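Alpha-Amylase (Thermotoga maritima, PDB 2B5D) is named an alpha-amylase and belongs to glycoside hydrolase family 57. Local coordinates at residues D255-R269 and R284-S296. Numbering follows the deposited sequence.
Sequences DPRYREFYRDIGFDR and RINTGIKYHRITS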
ATOM      1  N   ASP A 255       2.564 -11.730  34.530  1.00 56.76           N
ATOM      2  CA  ASP A 255       3.556 -12.333  35.417  1.00 57.85           C
ATOM      3  C   ASP A 255       4.727 -12.966  34.651  1.00 58.09           C
ATOM      4  O   ASP A 255       4.520 -13.744  33.707  1.00 58.05           O
ATOM      5  CB  ASP A 255       2.886 -13.380  36.306  1.00 58.90           C
ATOM      6  CG  ASP A 255       3.783 -13.864  37.437  1.00 61.28           C
ATOM      7  OD1 ASP A 255       4.692 -14.680  37.151  1.00 64.76           O
ATOM      8  OD2 ASP A 255       3.562 -13.459  38.616  1.00 64.02           O
ATOM      9  N   PRO A 256       5.977 -12.652  35.074  1.00 58.00           N
ATOM     10  CA  PRO A 256       7.159 -13.197  34.399  1.00 57.22           C
ATOM     11  C   PRO A 256       7.238 -14.723  34.291  1.00 56.98           C
ATOM     12  O   PRO A 256       7.969 -15.216  33.435  1.00 57.04           O
ATOM     13  CB  PRO A 256       8.346 -12.607  35.185  1.00 57.43           C
ATOM     14  CG  PRO A 256       7.789 -12.016  36.414  1.00 57.99           C
ATOM     15  CD  PRO A 256       6.327 -11.748  36.188  1.00 57.49           C
ATOM     16  N   ARG A 257       6.485 -15.470  35.097  1.00 57.13           N
ATOM     17  CA  ARG A 257       6.519 -16.975  35.059  1.00 57.01           C
ATOM     18  C   ARG A 257       5.605 -17.564  34.000  1.00 56.90           C
ATOM     19  O   ARG A 257       5.554 -18.793  33.801  1.00 56.34           O
ATOM     20  CB  ARG A 257       6.094 -17.590  36.405  1.00 57.30           C
ATOM     21  CG  ARG A 257       7.045 -17.319  37.583  1.00 58.77           C
ATOM     22  CD  ARG A 257       6.361 -17.681  38.888  1.00 58.91           C
ATOM     23  NE  ARG A 257       5.461 -16.618  39.326  1.00 60.78           N
ATOM     24  CZ  ARG A 257       4.804 -16.598  40.483  1.00 58.81           C
ATOM     25  NH1 ARG A 257       4.004 -15.573  40.765  1.00 57.25           N
ATOM     26  NH2 ARG A 257       4.934 -17.605  41.345  1.00 57.15           N
ATOM     27  N   TYR A 258       4.827 -16.695  33.362  1.00 56.63           N
ATOM     28  CA  TYR A 258       3.831 -17.158  32.412  1.00 56.25           C
ATOM     29  C   TYR A 258       4.406 -17.249  30.998  1.00 56.53           C
ATOM     30  O   TYR A 258       5.340 -16.532  30.641  1.00 56.14           O
ATOM     31  CB  TYR A 258       2.577 -16.278  32.454  1.00 56.39           C
ATOM     32  CG  TYR A 258       1.640 -16.523  33.635  1.00 55.12           C
ATOM     33  CD1 TYR A 258       1.057 -15.460  34.294  1.00 53.84           C
ATOM     34  CD2 TYR A 258       1.344 -17.811  34.074  1.00 54.90           C
ATOM     35  CE1 TYR A 258       0.207 -15.657  35.357  1.00 55.91           C
ATOM     36  CE2 TYR A 258       0.487 -18.033  35.138  1.00 53.01           C
ATOM     37  CZ  TYR A 258      -0.081 -16.957  35.774  1.00 56.40           C
ATOM     38  OH  TYR A 258      -0.943 -17.150  36.839  1.00 56.77           O
ATOM     39  N   ARG A 259       3.824 -18.142  30.203  1.00 57.01           N
ATOM     40  CA  ARG A 259       4.283 -18.407  28.848  1.00 57.67           C
ATOM     41  C   ARG A 259       4.129 -17.180  27.955  1.00 59.30           C
ATOM     42  O   ARG A 259       3.052 -16.555  27.900  1.00 59.97           O
ATOM     43  CB  ARG A 259       3.529 -19.617  28.320  1.00 57.19           C
ATOM     44  CG  ARG A 259       4.051 -20.272  27.061  1.00 56.36           C
ATOM     45  CD  ARG A 259       2.967 -20.080  26.054  1.00 55.46           C
ATOM     46  NE  ARG A 259       2.652 -21.307  25.370  1.00 55.58           N
ATOM     47  CZ  ARG A 259       1.620 -21.445  24.546  1.00 58.05           C
ATOM     48  NH1 ARG A 259       1.397 -22.604  23.946  1.00 60.63           N
ATOM     49  NH2 ARG A 259       0.812 -20.425  24.322  1.00 56.90           N
ATOM     50  N   GLU A 260       5.224 -16.837  27.275  1.00 60.64           N
ATOM     51  CA  GLU A 260       5.307 -15.708  26.353  1.00 61.81           C
ATOM     52  C   GLU A 260       4.604 -16.029  25.037  1.00 62.96           C
ATOM     53  O   GLU A 260       4.877 -17.054  24.413  1.00 63.72           O
ATOM     54  CB  GLU A 260       6.774 -15.363  26.110  1.00 61.81           C
ATOM     55  CG  GLU A 260       7.020 -14.329  25.026  1.00 63.82           C
ATOM     56  CD  GLU A 260       6.438 -12.974  25.371  1.00 66.05           C
ATOM     57  OE1 GLU A 260       5.541 -12.515  24.637  1.00 66.63           O
ATOM     58  OE2 GLU A 260       6.864 -12.376  26.387  1.00 66.48           O
ATOM     59  N   PHE A 261       3.700 -15.148  24.611  1.00 64.28           N
ATOM     60  CA  PHE A 261       2.887 -15.399  23.426  1.00 65.35           C
ATOM     61  C   PHE A 261       3.704 -15.232  22.144  1.00 65.93           C
ATOM     62  O   PHE A 261       3.623 -16.062  21.232  1.00 65.55           O
ATOM     63  CB  PHE A 261       1.654 -14.493  23.406  1.00 65.48           C
ATOM     64  CG  PHE A 261       0.694 -14.802  22.287  1.00 67.15           C
ATOM     65  CD1 PHE A 261      -0.231 -15.826  22.412  1.00 67.85           C
ATOM     66  CD2 PHE A 261       0.723 -14.066  21.104  1.00 68.17           C
ATOM     67  CE1 PHE A 261      -1.101 -16.119  21.377  1.00 69.81           C
ATOM     68  CE2 PHE A 261      -0.141 -14.349  20.065  1.00 67.81           C
ATOM     69  CZ  PHE A 261      -1.057 -15.370  20.196  1.00 68.36           C
ATOM     70  N   TYR A 262       4.515 -14.180  22.117  1.00 66.67           N
ATOM     71  CA  TYR A 262       5.219 -13.729  20.919  1.00 67.78           C
ATOM     72  C   TYR A 262       6.627 -14.294  20.764  1.00 67.90           C
ATOM     73  O   TYR A 262       7.541 -13.592  20.291  1.00 68.21           O
ATOM     74  CB  TYR A 262       5.258 -12.194  20.881  1.00 68.79           C
ATOM     75  CG  TYR A 262       3.888 -11.602  20.786  1.00 69.85           C
ATOM     76  CD1 TYR A 262       3.332 -10.916  21.867  1.00 69.28           C
ATOM     77  CD2 TYR A 262       3.114 -11.790  19.632  1.00 70.74           C
ATOM     78  CE1 TYR A 262       2.049 -10.389  21.790  1.00 72.94           C
ATOM     79  CE2 TYR A 262       1.830 -11.270  19.536  1.00 72.74           C
ATOM     80  CZ  TYR A 262       1.300 -10.564  20.614  1.00 73.05           C
ATOM     81  OH  TYR A 262       0.023 -10.037  20.518  1.00 73.78           O
ATOM     82  N   ARG A 263       6.795 -15.545  21.183  1.00 67.49           N
ATOM     83  CA  ARG A 263       7.948 -16.355  20.819  1.00 67.25           C
ATOM     84  C   ARG A 263       7.465 -17.729  20.450  1.00 67.49           C
ATOM     85  O   ARG A 263       6.751 -18.391  21.214  1.00 67.54           O
ATOM     86  CB  ARG A 263       8.994 -16.416  21.928  1.00 67.31           C
ATOM     87  CG  ARG A 263       9.811 -15.140  22.042  1.00 66.93           C
ATOM     88  CD  ARG A 263      10.931 -15.112  21.025  1.00 67.08           C
ATOM     89  NE  ARG A 263      12.139 -14.803  21.765  1.00 68.15           N
ATOM     90  CZ  ARG A 263      13.188 -15.598  21.891  1.00 68.85           C
ATOM     91  NH1 ARG A 263      14.202 -15.199  22.656  1.00 72.10           N
ATOM     92  NH2 ARG A 263      13.244 -16.763  21.260  1.00 66.44           N
ATOM     93  N   ASP A 264       7.860 -18.150  19.261  1.00 67.46           N
ATOM     94  CA  ASP A 264       7.301 -19.334  18.650  1.00 67.97           C
ATOM     95  C   ASP A 264       8.364 -19.875  17.712  1.00 68.14           C
ATOM     96  O   ASP A 264       9.123 -19.108  17.144  1.00 68.24           O
ATOM     97  CB  ASP A 264       6.006 -18.960  17.897  1.00 67.01           C
ATOM     98  CG  ASP A 264       5.185 -20.166  17.509  1.00 65.83           C
ATOM     99  OD1 ASP A 264       5.568 -20.855  16.544  1.00 63.03           O
ATOM    100  OD2 ASP A 264       4.134 -20.416  18.150  1.00 65.44           O
ATOM    101  N   ILE A 265       8.421 -21.195  17.565  1.00 69.42           N
ATOM    102  CA  ILE A 265       9.471 -21.832  16.761  1.00 70.48           C
ATOM    103  C   ILE A 265       9.355 -21.528  15.265  1.00 71.77           C
ATOM    104  O   ILE A 265      10.289 -21.782  14.506  1.00 71.97           O
ATOM    105  CB  ILE A 265       9.538 -23.351  16.984  1.00 70.18           C
ATOM    106  CG1 ILE A 265       8.222 -24.008  16.558  1.00 68.76           C
ATOM    107  CG2 ILE A 265       9.905 -23.618  18.414  1.00 69.08           C
ATOM    108  CD1 ILE A 265       8.304 -25.491  16.371  1.00 67.06           C
ATOM    109  N   GLY A 266       8.213 -20.980  14.859  1.00 73.16           N
ATOM    110  CA  GLY A 266       7.969 -20.629  13.473  1.00 74.78           C
ATOM    111  C   GLY A 266       8.735 -19.381  13.111  1.00 76.24           C
ATOM    112  O   GLY A 266       8.840 -19.046  11.944  1.00 76.41           O
ATOM    113  N   PHE A 267       9.270 -18.694  14.120  1.00 77.68           N
ATOM    114  CA  PHE A 267      10.061 -17.486  13.911  1.00 78.95           C
ATOM    115  C   PHE A 267      11.534 -17.748  14.236  1.00 80.10           C
ATOM    116  O   PHE A 267      12.427 -17.014  13.785  1.00 79.99           O
ATOM    117  CB  PHE A 267       9.520 -16.338  14.768  1.00 78.96           C
ATOM    118  CG  PHE A 267       8.158 -15.843  14.340  1.00 79.50           C
ATOM    119  CD1 PHE A 267       6.994 -16.455  14.811  1.00 79.33           C
ATOM    120  CD2 PHE A 267       8.036 -14.760  13.466  1.00 80.48           C
ATOM    121  CE1 PHE A 267       5.739 -15.996  14.421  1.00 78.30           C
ATOM    122  CE2 PHE A 267       6.770 -14.293  13.066  1.00 79.50           C
ATOM    123  CZ  PHE A 267       5.624 -14.914  13.552  1.00 79.15           C
ATOM    124  N   ASP A 268      11.769 -18.816  15.001  1.00 81.26           N
ATOM    125  CA  ASP A 268      13.088 -19.140  15.538  1.00 82.19           C
ATOM    126  C   ASP A 268      13.766 -20.300  14.834  1.00 82.84           C
ATOM    127  O   ASP A 268      14.953 -20.228  14.520  1.00 82.74           O
ATOM    128  CB  ASP A 268      12.992 -19.453  17.032  1.00 81.99           C
ATOM    129  CG  ASP A 268      12.526 -18.265  17.845  1.00 82.67           C
ATOM    130  OD1 ASP A 268      12.109 -18.479  19.010  1.00 82.63           O
ATOM    131  OD2 ASP A 268      12.565 -17.125  17.316  1.00 82.36           O
ATOM    132  N   ARG A 269      13.023 -21.377  14.612  1.00 83.81           N
ATOM    133  CA  ARG A 269      13.596 -22.559  13.983  1.00 85.07           C
ATOM    134  C   ARG A 269      14.051 -22.234  12.548  1.00 86.09           C
ATOM    135  O   ARG A 269      13.470 -21.372  11.875  1.00 86.13           O
ATOM    136  CB  ARG A 269      12.591 -23.708  13.988  1.00 84.50           C
ATOM    137  CG  ARG A 269      13.198 -25.059  14.232  1.00 83.99           C
ATOM    138  CD  ARG A 269      12.955 -25.562  15.649  1.00 83.09           C
ATOM    139  NE  ARG A 269      14.158 -25.521  16.472  1.00 82.18           N
ATOM    140  CZ  ARG A 269      14.366 -26.252  17.568  1.00 81.69           C
ATOM    141  NH1 ARG A 269      13.460 -27.112  18.018  1.00 78.54           N
ATOM    142  NH2 ARG A 269      15.513 -26.124  18.218  1.00 83.16           N
ATOM    143  N   ARG A 284       6.883 -16.512   7.730  1.00 86.15           N
ATOM    144  CA  ARG A 284       6.910 -16.975   9.125  1.00 83.99           C
ATOM    145  C   ARG A 284       5.618 -16.604   9.851  1.00 82.58           C
ATOM    146  O   ARG A 284       5.174 -15.445   9.802  1.00 82.80           O
ATOM    147  CB  ARG A 284       8.084 -16.336   9.887  1.00 84.02           C
ATOM    148  CG  ARG A 284       9.458 -16.466   9.245  1.00 83.59           C
ATOM    149  CD  ARG A 284      10.060 -17.792   9.570  1.00 81.92           C
ATOM    150  NE  ARG A 284      11.519 -17.788   9.521  1.00 81.22           N
ATOM    151  CZ  ARG A 284      12.276 -18.719  10.091  1.00 81.03           C
ATOM    152  NH1 ARG A 284      11.713 -19.712  10.764  1.00 81.35           N
ATOM    153  NH2 ARG A 284      13.594 -18.659   9.998  1.00 81.46           N
ATOM    154  N   ILE A 285       5.023 -17.587  10.520  1.00 80.46           N
ATOM    155  CA  ILE A 285       3.828 -17.382  11.345  1.00 78.42           C
ATOM    156  C   ILE A 285       3.956 -18.225  12.610  1.00 77.00           C
ATOM    157  O   ILE A 285       4.906 -19.004  12.732  1.00 76.60           O
ATOM    158  CB  ILE A 285       2.521 -17.794  10.608  1.00 78.59           C
ATOM    159  CG1 ILE A 285       2.545 -19.289  10.256  1.00 77.46           C
ATOM    160  CG2 ILE A 285       2.239 -16.872   9.396  1.00 78.17           C
ATOM    161  CD1 ILE A 285       1.212 -19.828   9.819  1.00 77.61           C
ATOM    162  N   ASN A 286       2.996 -18.068  13.531  1.00 75.27           N
ATOM    163  CA  ASN A 286       2.932 -18.855  14.774  1.00 73.28           C
ATOM    164  C   ASN A 286       2.503 -20.293  14.513  1.00 71.88           C
ATOM    165  O   ASN A 286       1.655 -20.560  13.647  1.00 72.04           O
ATOM    166  CB  ASN A 286       2.010 -18.194  15.817  1.00 73.15           C
ATOM    167  CG  ASN A 286       2.673 -17.011  16.545  1.00 73.51           C
ATOM    168  OD1 ASN A 286       1.999 -16.102  17.020  1.00 75.75           O
ATOM    169  ND2 ASN A 286       3.992 -17.026  16.635  1.00 74.60           N
ATOM    170  N   THR A 287       3.111 -21.208  15.263  1.00 70.25           N
ATOM    171  CA  THR A 287       2.867 -22.645  15.126  1.00 68.26           C
ATOM    172  C   THR A 287       2.001 -23.164  16.268  1.00 67.06           C
ATOM    173  O   THR A 287       1.243 -24.127  16.108  1.00 66.04           O
ATOM    174  CB  THR A 287       4.206 -23.458  15.103  1.00 68.23           C
ATOM    175  OG1 THR A 287       4.927 -23.245  16.322  1.00 67.46           O
ATOM    176  CG2 THR A 287       5.093 -23.047  13.943  1.00 67.39           C
ATOM    177  N   GLY A 288       2.141 -22.540  17.435  1.00 66.30           N
ATOM    178  CA  GLY A 288       1.430 -23.004  18.617  1.00 65.53           C
ATOM    179  C   GLY A 288       2.336 -23.685  19.613  1.00 64.91           C
ATOM    180  O   GLY A 288       1.956 -23.930  20.761  1.00 64.82           O
ATOM    181  N   ILE A 289       3.543 -24.011  19.173  1.00 64.74           N
ATOM    182  CA  ILE A 289       4.545 -24.491  20.107  1.00 63.84           C
ATOM    183  C   ILE A 289       5.599 -23.430  20.419  1.00 62.97           C
ATOM    184  O   ILE A 289       6.371 -22.994  19.549  1.00 62.53           O
ATOM    185  CB  ILE A 289       5.079 -25.964  19.832  1.00 64.53           C
ATOM    186  CG1 ILE A 289       6.521 -26.145  20.360  1.00 64.75           C
ATOM    187  CG2 ILE A 289       4.797 -26.489  18.389  1.00 64.04           C
ATOM    188  CD1 ILE A 289       7.551 -25.997  19.361  1.00 68.89           C
ATOM    189  N   LYS A 290       5.571 -23.027  21.691  1.00 61.80           N
ATOM    190  CA  LYS A 290       6.268 -21.855  22.224  1.00 60.67           C
ATOM    191  C   LYS A 290       6.994 -22.219  23.524  1.00 59.85           C
ATOM    192  O   LYS A 290       6.405 -22.852  24.405  1.00 60.30           O
ATOM    193  CB  LYS A 290       5.258 -20.736  22.530  1.00 60.81           C
ATOM    194  CG  LYS A 290       4.125 -20.529  21.540  1.00 59.27           C
ATOM    195  CD  LYS A 290       3.505 -19.183  21.799  1.00 59.89           C
ATOM    196  CE  LYS A 290       2.089 -19.086  21.281  1.00 61.98           C
ATOM    197  NZ  LYS A 290       2.025 -18.566  19.898  1.00 64.03           N
ATOM    198  N   TYR A 291       8.245 -21.788  23.657  1.00 58.25           N
ATOM    199  CA  TYR A 291       9.132 -22.264  24.730  1.00 57.13           C
ATOM    200  C   TYR A 291       9.573 -21.248  25.784  1.00 56.58           C
ATOM    201  O   TYR A 291      10.206 -21.605  26.750  1.00 56.40           O
ATOM    202  CB  TYR A 291      10.387 -22.885  24.097  1.00 57.27           C
ATOM    203  CG  TYR A 291      10.167 -24.161  23.279  1.00 56.40           C
ATOM    204  CD1 TYR A 291      10.583 -24.236  21.969  1.00 55.79           C
ATOM    205  CD2 TYR A 291       9.588 -25.300  23.852  1.00 56.40           C
ATOM    206  CE1 TYR A 291      10.400 -25.403  21.226  1.00 57.72           C
ATOM    207  CE2 TYR A 291       9.411 -26.483  23.117  1.00 55.53           C
ATOM    208  CZ  TYR A 291       9.825 -26.521  21.822  1.00 56.38           C
ATOM    209  OH  TYR A 291       9.660 -27.671  21.090  1.00 58.72           O
ATOM    210  N   HIS A 292       9.243 -19.979  25.611  1.00 56.71           N
ATOM    211  CA  HIS A 292       9.696 -18.942  26.537  1.00 55.88           C
ATOM    212  C   HIS A 292       8.608 -18.462  27.490  1.00 55.67           C
ATOM    213  O   HIS A 292       7.402 -18.580  27.199  1.00 54.40           O
ATOM    214  CB  HIS A 292      10.313 -17.786  25.761  1.00 56.18           C
ATOM    215  CG  HIS A 292      11.425 -18.217  24.838  1.00 57.82           C
ATOM    216  ND1 HIS A 292      11.195 -18.905  23.659  1.00 58.83           N
ATOM    217  CD2 HIS A 292      12.769 -18.082  24.938  1.00 54.50           C
ATOM    218  CE1 HIS A 292      12.350 -19.143  23.062  1.00 59.49           C
ATOM    219  NE2 HIS A 292      13.318 -18.648  23.815  1.00 56.66           N
ATOM    220  N   ARG A 293       9.050 -17.998  28.657  1.00 54.61           N
ATOM    221  CA  ARG A 293       8.170 -17.318  29.580  1.00 55.54           C
ATOM    222  C   ARG A 293       8.358 -15.803  29.402  1.00 54.77           C
ATOM    223  O   ARG A 293       9.365 -15.362  28.845  1.00 54.32           O
ATOM    224  CB  ARG A 293       8.445 -17.752  31.025  1.00 54.96           C
ATOM    225  CG  ARG A 293       9.890 -17.610  31.477  1.00 56.90           C
ATOM    226  CD  ARG A 293      10.104 -18.236  32.849  1.00 57.23           C
ATOM    227  NE  ARG A 293      11.404 -17.856  33.390  1.00 61.89           N
ATOM    228  CZ  ARG A 293      11.637 -16.794  34.161  1.00 60.54           C
ATOM    229  NH1 ARG A 293      10.654 -15.973  34.513  1.00 63.63           N
ATOM    230  NH2 ARG A 293      12.872 -16.544  34.564  1.00 58.03           N
ATOM    231  N   ILE A 294       7.412 -15.016  29.904  1.00 54.44           N
ATOM    232  CA  ILE A 294       7.470 -13.561  29.751  1.00 53.56           C
ATOM    233  C   ILE A 294       8.784 -12.978  30.302  1.00 53.53           C
ATOM    234  O   ILE A 294       9.303 -12.009  29.735  1.00 53.91           O
ATOM    235  CB  ILE A 294       6.194 -12.863  30.343  1.00 53.43           C
ATOM    236  CG1 ILE A 294       4.938 -13.307  29.582  1.00 52.03           C
ATOM    237  CG2 ILE A 294       6.326 -11.314  30.357  1.00 52.88           C
ATOM    238  CD1 ILE A 294       3.648 -13.063  30.307  1.00 53.04           C
ATOM    239  N   THR A 295       9.270 -13.535  31.424  1.00 53.37           N
ATOM    240  CA  THR A 295      10.612 -13.269  31.994  1.00 52.61           C
ATOM    241  C   THR A 295      10.771 -11.949  32.759  1.00 53.53           C
ATOM    242  O   THR A 295      11.326 -11.925  33.871  1.00 53.63           O
ATOM    243  CB  THR A 295      11.711 -13.347  30.899  1.00 52.69           C
ATOM    244  OG1 THR A 295      11.649 -14.625  30.269  1.00 52.38           O
ATOM    245  CG2 THR A 295      13.104 -13.142  31.488  1.00 53.05           C
ATOM    246  N   SER A 296      10.327 -10.837  32.157  1.00 53.14           N
ATOM    247  CA  SER A 296      10.568  -9.523  32.738  1.00 52.67           C
ATOM    248  C   SER A 296       9.901  -8.477  31.877  1.00 51.97           C
ATOM    249  O   SER A 296       9.396  -8.792  30.817  1.00 52.28           O
ATOM    250  CB  SER A 296      12.066  -9.232  32.780  1.00 52.80           C
ATOM    251  OG  SER A 296      12.486  -8.661  31.546  1.00 56.08           O
TER
HETATM  252  O   HOH W   1       7.052 -18.564  23.932  1.00 55.85           O
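Asp-264 OD1 accepts from two backbone amides, Thr-287 N across the contact and Gly-266 N in its own segment. The bond from Thr-287 N to Asp-264 OD1 is 2.8 Å, the donor lying above the carboxylate plane. The anti lone pair of OD1 takes Gly-266 N, a capping bond that makes Asp-264 the N-cap of the short helix 265-268. Asp-264 OD2 uses its syn lone pair for Gly-288 N at 3.0 Å. With CG anti to the backbone N (chi1 -166°), the carboxylate reaches both amides of 284-296. Lys-290 NZ forms a salt bridge with Asp-264 OD2, its hydrogen bond weak. Lys-290 NZ also sits over one face of Phe-261, 4.3 Å from the ring centroid, in a cation-pi contact. The aliphatic chain of Lys-290 crosses one face of the Arg-259 guanidinium at about a right angle, with Lys-290 CG over its centre. Arg-259 NH1 is bonded to Tyr-106.

The two segments are mostly loop and belong to the family 57 glycoside hydrolase region. A single beta bridge joins them at Arg-259 and Arg-293. Glu-260 N donates to His-292 O at 2.8 Å, and Ile-294 N to Tyr-258 O at 2.7 Å. Pro-256 O takes Thr-295 N in the carbonyl plane and Arg-293 NH1 from above it.

At the other end, Arg-284 NH1 reaches Arg-269 O at 2.7 Å, nearly straight at 169°, and also Gly-266 O. Ile-265 CG2 meets Tyr-291 CE1, and helix 68-91 covers Ile-265 through Leu-84 and Glu-88.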